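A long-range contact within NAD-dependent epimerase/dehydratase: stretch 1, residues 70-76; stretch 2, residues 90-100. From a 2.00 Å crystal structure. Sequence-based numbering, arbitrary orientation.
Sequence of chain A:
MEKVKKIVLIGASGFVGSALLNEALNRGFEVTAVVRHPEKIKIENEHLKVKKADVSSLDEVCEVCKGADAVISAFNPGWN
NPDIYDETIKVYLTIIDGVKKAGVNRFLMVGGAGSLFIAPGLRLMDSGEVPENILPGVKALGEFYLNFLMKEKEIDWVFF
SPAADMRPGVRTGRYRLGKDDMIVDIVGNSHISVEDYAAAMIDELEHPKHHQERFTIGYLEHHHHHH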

# COMPACT_ATOMS: atom_id res chain seq x y z
N ALA A 70 -9.66 -10.47 2.99
CA ALA A 70 -8.36 -9.91 2.61
C ALA A 70 -8.01 -8.72 3.49
O ALA A 70 -8.89 -8.10 4.11
CB ALA A 70 -8.37 -9.49 1.14
N VAL A 71 -6.72 -8.40 3.55
CA VAL A 71 -6.24 -7.28 4.34
C VAL A 71 -5.34 -6.38 3.50
O VAL A 71 -4.48 -6.86 2.76
CB VAL A 71 -5.42 -7.76 5.56
CG1 VAL A 71 -4.72 -6.57 6.24
CG2 VAL A 71 -6.33 -8.46 6.56
N ILE A 72 -5.56 -5.07 3.61
CA ILE A 72 -4.75 -4.08 2.91
C ILE A 72 -4.12 -3.24 4.00
O ILE A 72 -4.80 -2.78 4.92
CB ILE A 72 -5.60 -3.14 2.03
CG1 ILE A 72 -6.34 -3.93 0.95
CG2 ILE A 72 -4.71 -2.06 1.41
CD1 ILE A 72 -7.35 -3.09 0.17
N SER A 73 -2.80 -3.03 3.92
CA SER A 73 -2.12 -2.22 4.91
C SER A 73 -1.49 -0.97 4.30
O SER A 73 -0.71 -1.06 3.35
CB SER A 73 -1.03 -3.02 5.62
OG SER A 73 -0.30 -2.18 6.51
N ALA A 74 -1.86 0.19 4.84
CA ALA A 74 -1.33 1.48 4.39
C ALA A 74 -0.49 2.12 5.51
O ALA A 74 -0.34 3.35 5.56
CB ALA A 74 -2.47 2.41 3.99
N PHE A 75 0.05 1.29 6.39
CA PHE A 75 0.86 1.75 7.51
C PHE A 75 2.09 2.56 7.11
O PHE A 75 2.85 2.19 6.21
CB PHE A 75 1.33 0.56 8.36
CG PHE A 75 2.34 0.93 9.41
CD1 PHE A 75 1.95 1.53 10.60
CD2 PHE A 75 3.70 0.73 9.18
CE1 PHE A 75 2.89 1.93 11.55
CE2 PHE A 75 4.66 1.12 10.12
CZ PHE A 75 4.25 1.73 11.30
N ASN A 76 2.29 3.67 7.82
CA ASN A 76 3.43 4.56 7.63
C ASN A 76 3.59 5.36 8.93
O ASN A 76 2.60 5.71 9.57
CB ASN A 76 3.17 5.52 6.46
CG ASN A 76 4.27 6.55 6.29
OD1 ASN A 76 5.44 6.21 6.10
ND2 ASN A 76 3.90 7.83 6.36
N LYS A 90 10.84 -3.74 11.68
CA LYS A 90 10.28 -4.66 12.67
C LYS A 90 8.76 -4.61 12.68
O LYS A 90 8.12 -5.65 12.83
CB LYS A 90 10.84 -4.33 14.06
N VAL A 91 8.19 -3.42 12.52
CA VAL A 91 6.74 -3.28 12.52
C VAL A 91 6.10 -3.81 11.24
O VAL A 91 5.00 -4.36 11.27
CB VAL A 91 6.32 -1.81 12.71
CG1 VAL A 91 4.82 -1.67 12.53
CG2 VAL A 91 6.72 -1.34 14.11
N TYR A 92 6.79 -3.63 10.10
CA TYR A 92 6.27 -4.12 8.83
C TYR A 92 6.10 -5.63 8.93
O TYR A 92 5.14 -6.20 8.41
CB TYR A 92 7.23 -3.80 7.67
CG TYR A 92 7.29 -2.34 7.25
CD1 TYR A 92 6.13 -1.57 7.17
CD2 TYR A 92 8.50 -1.75 6.87
CE1 TYR A 92 6.17 -0.25 6.74
CE2 TYR A 92 8.55 -0.43 6.44
CZ TYR A 92 7.38 0.32 6.38
OH TYR A 92 7.42 1.63 5.96
N LEU A 93 7.05 -6.28 9.62
CA LEU A 93 7.03 -7.73 9.81
C LEU A 93 5.89 -8.19 10.70
O LEU A 93 5.19 -9.16 10.38
CB LEU A 93 8.35 -8.22 10.41
CG LEU A 93 9.31 -8.99 9.50
CD1 LEU A 93 10.43 -9.58 10.36
CD2 LEU A 93 8.58 -10.10 8.77
N THR A 94 5.71 -7.51 11.83
CA THR A 94 4.65 -7.85 12.78
C THR A 94 3.28 -7.84 12.11
O THR A 94 2.43 -8.66 12.42
CB THR A 94 4.63 -6.87 13.97
OG1 THR A 94 5.89 -6.93 14.67
CG2 THR A 94 3.51 -7.21 14.94
N ILE A 95 3.08 -6.90 11.20
CA ILE A 95 1.81 -6.79 10.50
C ILE A 95 1.51 -8.00 9.61
O ILE A 95 0.45 -8.61 9.72
CB ILE A 95 1.76 -5.50 9.64
CG1 ILE A 95 1.72 -4.28 10.56
CG2 ILE A 95 0.53 -5.52 8.74
CD1 ILE A 95 1.87 -2.94 9.84
N ILE A 96 2.44 -8.34 8.72
CA ILE A 96 2.22 -9.47 7.82
C ILE A 96 2.13 -10.79 8.58
O ILE A 96 1.37 -11.68 8.21
CB ILE A 96 3.31 -9.56 6.72
CG1 ILE A 96 2.92 -10.63 5.69
CG2 ILE A 96 4.66 -9.89 7.34
CD1 ILE A 96 3.70 -10.54 4.39
N ASP A 97 2.91 -10.91 9.65
CA ASP A 97 2.87 -12.12 10.45
C ASP A 97 1.57 -12.18 11.24
O ASP A 97 1.05 -13.26 11.53
CB ASP A 97 4.08 -12.20 11.37
CG ASP A 97 5.38 -12.40 10.61
OD1 ASP A 97 5.33 -12.99 9.51
OD2 ASP A 97 6.44 -11.99 11.11
N GLY A 98 1.02 -11.01 11.58
CA GLY A 98 -0.23 -10.99 12.31
C GLY A 98 -1.35 -11.40 11.37
O GLY A 98 -2.29 -12.09 11.77
N VAL A 99 -1.23 -10.98 10.12
CA VAL A 99 -2.23 -11.31 9.10
C VAL A 99 -2.21 -12.81 8.77
O VAL A 99 -3.26 -13.42 8.55
CB VAL A 99 -1.99 -10.49 7.81
CG1 VAL A 99 -2.91 -10.96 6.72
CG2 VAL A 99 -2.22 -9.01 8.09
N LYS A 100 -1.02 -13.40 8.73
CA LYS A 100 -0.90 -14.83 8.43
C LYS A 100 -1.45 -15.67 9.59
O LYS A 100 -2.15 -16.66 9.37
CB LYS A 100 0.57 -15.21 8.18
CG LYS A 100 1.11 -14.76 6.83
CD LYS A 100 2.50 -15.32 6.56
CE LYS A 100 3.51 -14.83 7.59
NZ LYS A 100 4.90 -15.30 7.30
O HOH W 1 5.29 2.78 5.31

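Residues 70-73 form a β-strand that gives way to a loop at Ala74, while residues 90-100 lie within a longer α-helix that packs against it. The chains run in opposite senses: Val71 sits nearest Val99, Ser73 nearest Ile95, and Phe75 nearest Tyr92, with CA-CA distances of 7.4, 8.2 and 8.1 Å. At such spacing the backbones cannot bond to each other, and no direct hydrogen bond joins the two stretches. The helix satisfies its own amides internally, as in Val99 N to Ile95 O at 2.9 Å, so what it offers the strand is side chains.

Two periodicities are matched here. In a strand alternate residues face the same way, and Val71 and Ser73 both direct their CA-to-CB bonds toward the helix, whereas Ala70 points away; Phe75, in the loop beyond, also points toward it. On the helix, Val91, Ile95 and Val99 recur every four residues, about one turn apart, and so line a single face.

At one end, Val71 CG1 meets Val99 CG2 at 4.0 Å, a van der Waals contact between two buried, branched side chains, each with chi1 in the t well. Next comes Ser73, whose small side chain leaves room for the longer Ile95: Ser73 OG lies 4.0 Å from Ile95 CD1, a contact without polar bonding. The hydroxyl instead accepts a weak hydrogen bond within its own stretch, from Phe75 N to Ser73 OG at 3.5 Å, spanning the point where strand becomes loop.

Phe75 contributes the largest share of the contact, its broad ring reaching several partners. Val91 CG1 sits over one face, 4.0 Å from the ring centroid and 28° off the normal, a CH-π arrangement in which a methyl group meets the π cloud; its closest ring atom is Phe75 CZ, at 3.7 Å. At the edge of the ring, Phe75 CD2 approaches Tyr92 CE1 to 3.6 Å. The two aromatic planes are inclined at 82° with centroids 5.9 Å apart, an oblique pairing. Nearer the backbone, Phe75 CB touches Ile95 CD1 at 3.8 Å, so the isoleucine's extended arm, with chi2 t, serves both Ser73 and Phe75.

Tyr92 adds the polar link. Its CA-to-CB bond points sideways, but the end of the side chain comes nearer, carrying the hydroxyl to a bridging water. That water donates to Phe75 O at 2.7 Å and hydrogen-bonds with Tyr92 OH at 2.5 Å. Tyrosine thus combines an apolar ring for packing with a hydroxyl that reaches the loop backbone through solvent.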